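Local structure of transcriptional regulators (LACI-FAMILY TRANSCRIPTIONAL REGULATORY PROTEIN) (Corynebacterium glutamicum, 3GYB) at residues S207-D212 with N223-D228. The protein probably acts as a DNA-binding transcription factor of the LacI family, joining a regulatory sequence-binding function to a periplasmic-binding-protein-like sensor domain. Sequence-based numbering, arbitrary orientation.
Sequences SIIGYD and NLTTID. With MG (magnesium ion), chain C.
Tyr211 meets Ile227 with CG anti to its backbone N (chi1 -157°), while CG2 of Ile227 is likewise anti to its own N; the two torsions bring that methyl over one face of the phenol ring. CG2 lies 3.8 Å from the ring centroid and 15° off the ring normal, a CH-pi contact displaced toward the rim, and CB of Ile227 packs against CD1 of Tyr211. Isoleucine suits this place because beta branching lets CG2 sit on the ring while the CG1 arm, ending in CD1, meets CD1 of Ile209 at 3.9 Å. The tyrosine hydroxyl is hydrogen-bonded to Asn100 ND2.

The backbones run side by side in the same direction. Gly210 N gives a straight bond to Thr225 O (2.9 Å), Gly210 O accepts Ile227 N from well above its carbonyl plane, and Asp212 N reaches Ile227 O at 2.8 Å. Having no side chain, Gly210 lets the Leu224 CD1 methyl come close. Thr226 OG1 lies 3.2 Å from Gly210 C, and this buried hydroxyl has hydrogen-bond partners in Asp185 OD1 and Asn213 N.

Just beyond the last bond, Asp212 O binds magnesium at 2.2 Å; Asp229, Ser231 and three waters complete six ligands, and one water donates to Asp228 OD1.

The pair belongs to a beta-alpha-beta unit of the periplasmic-binding-protein-like domain, strand 207-211, helix 215-218 and strand 226-228. Helix 102-115 covers the Ile209, Tyr211 and Ile227 face, helix 185-198 packs on Ile208 and Leu224, and in the sheet strands 179-182 and 258-264 flank the two.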
ATOM      1  N   SER A 207      12.096   4.592 -20.398  1.00 11.87           N
ATOM      2  CA  SER A 207      11.122   3.516 -20.216  1.00 11.49           C
ATOM      3  C   SER A 207      11.357   2.863 -18.860  1.00 12.00           C
ATOM      4  O   SER A 207      12.503   2.693 -18.442  1.00 12.69           O
ATOM      5  CB  SER A 207      11.261   2.449 -21.308  1.00 11.53           C
ATOM      6  OG  SER A 207      10.648   2.865 -22.520  1.00 12.83           O
ATOM      7  N   ILE A 208      10.274   2.515 -18.170  1.00 10.67           N
ATOM      8  CA  ILE A 208      10.375   1.863 -16.870  1.00 10.25           C
ATOM      9  C   ILE A 208       9.378   0.716 -16.763  1.00 11.21           C
ATOM     10  O   ILE A 208       8.193   0.882 -17.046  1.00 10.95           O
ATOM     11  CB  ILE A 208      10.092   2.849 -15.703  1.00 10.39           C
ATOM     12  CG1 ILE A 208      11.199   3.906 -15.629  1.00 11.59           C
ATOM     13  CG2 ILE A 208      10.009   2.083 -14.383  1.00 11.31           C
ATOM     14  CD1 ILE A 208      10.938   5.006 -14.604  1.00 12.32           C
ATOM     15  N   ILE A 209       9.860  -0.458 -16.371  1.00 12.02           N
ATOM     16  CA  ILE A 209       8.966  -1.589 -16.201  1.00 10.77           C
ATOM     17  C   ILE A 209       9.178  -2.145 -14.798  1.00 11.87           C
ATOM     18  O   ILE A 209      10.317  -2.293 -14.342  1.00 11.17           O
ATOM     19  CB  ILE A 209       9.200  -2.685 -17.282  1.00 12.10           C
ATOM     20  CG1 ILE A 209       8.275  -3.878 -17.011  1.00 12.24           C
ATOM     21  CG2 ILE A 209      10.671  -3.094 -17.312  1.00 10.42           C
ATOM     22  CD1 ILE A 209       8.169  -4.866 -18.166  1.00 14.03           C
ATOM     23  N   GLY A 210       8.074  -2.416 -14.107  1.00  8.85           N
ATOM     24  CA  GLY A 210       8.148  -2.934 -12.752  1.00 10.31           C
ATOM     25  C   GLY A 210       7.854  -4.416 -12.658  1.00  9.04           C
ATOM     26  O   GLY A 210       7.952  -5.140 -13.650  1.00 10.77           O
ATOM     27  N   TYR A 211       7.477  -4.868 -11.467  1.00  9.91           N
ATOM     28  CA  TYR A 211       7.187  -6.278 -11.230  1.00 10.23           C
ATOM     29  C   TYR A 211       6.285  -6.372 -10.003  1.00 10.45           C
ATOM     30  O   TYR A 211       6.594  -5.787  -8.968  1.00 11.68           O
ATOM     31  CB  TYR A 211       8.505  -7.031 -10.972  1.00 11.50           C
ATOM     32  CG  TYR A 211       8.487  -8.528 -11.245  1.00 12.73           C
ATOM     33  CD1 TYR A 211       9.383  -9.095 -12.154  1.00 12.72           C
ATOM     34  CD2 TYR A 211       7.612  -9.377 -10.571  1.00 13.03           C
ATOM     35  CE1 TYR A 211       9.411 -10.470 -12.381  1.00 10.13           C
ATOM     36  CE2 TYR A 211       7.631 -10.761 -10.795  1.00 12.53           C
ATOM     37  CZ  TYR A 211       8.535 -11.293 -11.699  1.00 12.08           C
ATOM     38  OH  TYR A 211       8.562 -12.658 -11.918  1.00 11.57           O
ATOM     39  N   ASP A 212       5.168  -7.086 -10.153  1.00 11.23           N
ATOM     40  CA  ASP A 212       4.165  -7.331  -9.105  1.00 10.78           C
ATOM     41  C   ASP A 212       2.740  -6.962  -9.493  1.00 11.75           C
ATOM     42  O   ASP A 212       1.804  -7.548  -8.984  1.00 11.75           O
ATOM     43  CB  ASP A 212       4.463  -6.582  -7.795  1.00 12.07           C
ATOM     44  CG  ASP A 212       5.635  -7.164  -7.028  1.00 13.98           C
ATOM     45  OD1 ASP A 212       6.097  -8.271  -7.375  1.00 14.92           O
ATOM     46  OD2 ASP A 212       6.085  -6.502  -6.068  1.00 14.05           O
ATOM     47  N   ASN A 223      -0.127   4.231 -13.734  1.00 12.57           N
ATOM     48  CA  ASN A 223      -0.240   3.499 -14.998  1.00 11.90           C
ATOM     49  C   ASN A 223       1.074   2.824 -15.393  1.00 10.17           C
ATOM     50  O   ASN A 223       1.584   3.020 -16.494  1.00  8.82           O
ATOM     51  CB  ASN A 223      -0.667   4.493 -16.081  1.00 11.49           C
ATOM     52  CG  ASN A 223      -1.236   3.817 -17.308  1.00 12.89           C
ATOM     53  OD1 ASN A 223      -1.951   2.827 -17.206  1.00 14.75           O
ATOM     54  ND2 ASN A 223      -0.930   4.362 -18.479  1.00 16.38           N
ATOM     55  N   LEU A 224       1.577   1.993 -14.490  1.00 10.79           N
ATOM     56  CA  LEU A 224       2.861   1.309 -14.642  1.00 10.73           C
ATOM     57  C   LEU A 224       2.900  -0.017 -15.411  1.00 10.95           C
ATOM     58  O   LEU A 224       2.182  -0.959 -15.074  1.00 11.20           O
ATOM     59  CB  LEU A 224       3.426   1.059 -13.237  1.00 11.06           C
ATOM     60  CG  LEU A 224       4.887   1.217 -12.792  1.00 18.25           C
ATOM     61  CD1 LEU A 224       5.107   0.244 -11.636  1.00 12.40           C
ATOM     62  CD2 LEU A 224       5.882   0.955 -13.903  1.00 14.22           C
ATOM     63  N   THR A 225       3.760  -0.092 -16.424  1.00  9.68           N
ATOM     64  CA  THR A 225       3.939  -1.333 -17.175  1.00 11.81           C
ATOM     65  C   THR A 225       4.674  -2.215 -16.168  1.00 11.73           C
ATOM     66  O   THR A 225       5.645  -1.782 -15.550  1.00 11.23           O
ATOM     67  CB  THR A 225       4.794  -1.095 -18.425  1.00 11.96           C
ATOM     68  OG1 THR A 225       4.040  -0.301 -19.347  1.00 12.45           O
ATOM     69  CG2 THR A 225       5.186  -2.414 -19.087  1.00 11.94           C
ATOM     70  N   THR A 226       4.217  -3.450 -16.006  1.00 12.35           N
ATOM     71  CA  THR A 226       4.792  -4.317 -14.991  1.00 11.35           C
ATOM     72  C   THR A 226       4.608  -5.795 -15.313  1.00 12.75           C
ATOM     73  O   THR A 226       3.816  -6.166 -16.180  1.00 13.19           O
ATOM     74  CB  THR A 226       4.097  -4.001 -13.635  1.00 11.83           C
ATOM     75  OG1 THR A 226       4.637  -4.804 -12.584  1.00 11.05           O
ATOM     76  CG2 THR A 226       2.597  -4.272 -13.753  1.00 12.27           C
ATOM     77  N   ILE A 227       5.355  -6.635 -14.610  1.00 12.32           N
ATOM     78  CA  ILE A 227       5.247  -8.077 -14.784  1.00 14.26           C
ATOM     79  C   ILE A 227       4.271  -8.590 -13.732  1.00 13.30           C
ATOM     80  O   ILE A 227       4.468  -8.381 -12.536  1.00 13.23           O
ATOM     81  CB  ILE A 227       6.604  -8.777 -14.561  1.00 13.95           C
ATOM     82  CG1 ILE A 227       7.619  -8.305 -15.608  1.00 15.96           C
ATOM     83  CG2 ILE A 227       6.415 -10.291 -14.581  1.00 15.62           C
ATOM     84  CD1 ILE A 227       7.190  -8.519 -17.049  1.00 15.06           C
ATOM     85  N   ASP A 228       3.203  -9.239 -14.180  1.00 14.24           N
ATOM     86  CA  ASP A 228       2.222  -9.806 -13.265  1.00 13.98           C
ATOM     87  C   ASP A 228       2.911 -11.003 -12.606  1.00 14.36           C
ATOM     88  O   ASP A 228       3.345 -11.925 -13.299  1.00 14.27           O
ATOM     89  CB  ASP A 228       0.996 -10.274 -14.055  1.00 15.30           C
ATOM     90  CG  ASP A 228      -0.164 -10.673 -13.168  1.00 17.54           C
ATOM     91  OD1 ASP A 228       0.062 -11.026 -11.993  1.00 15.57           O
ATOM     92  OD2 ASP A 228      -1.312 -10.647 -13.662  1.00 19.37           O
TER
HETATM   93 MG    MG C   1       0.836  -9.209  -8.003  1.00 12.59          MG
HETATM   94  O   HOH W   1      -0.290  -9.639  -9.813  1.00 12.77           O
HETATM   95  O   HOH W   2      -0.745  -7.724  -7.470  1.00 12.26           O
HETATM   96  O   HOH W   3       2.078  -8.962  -6.187  1.00 11.69           O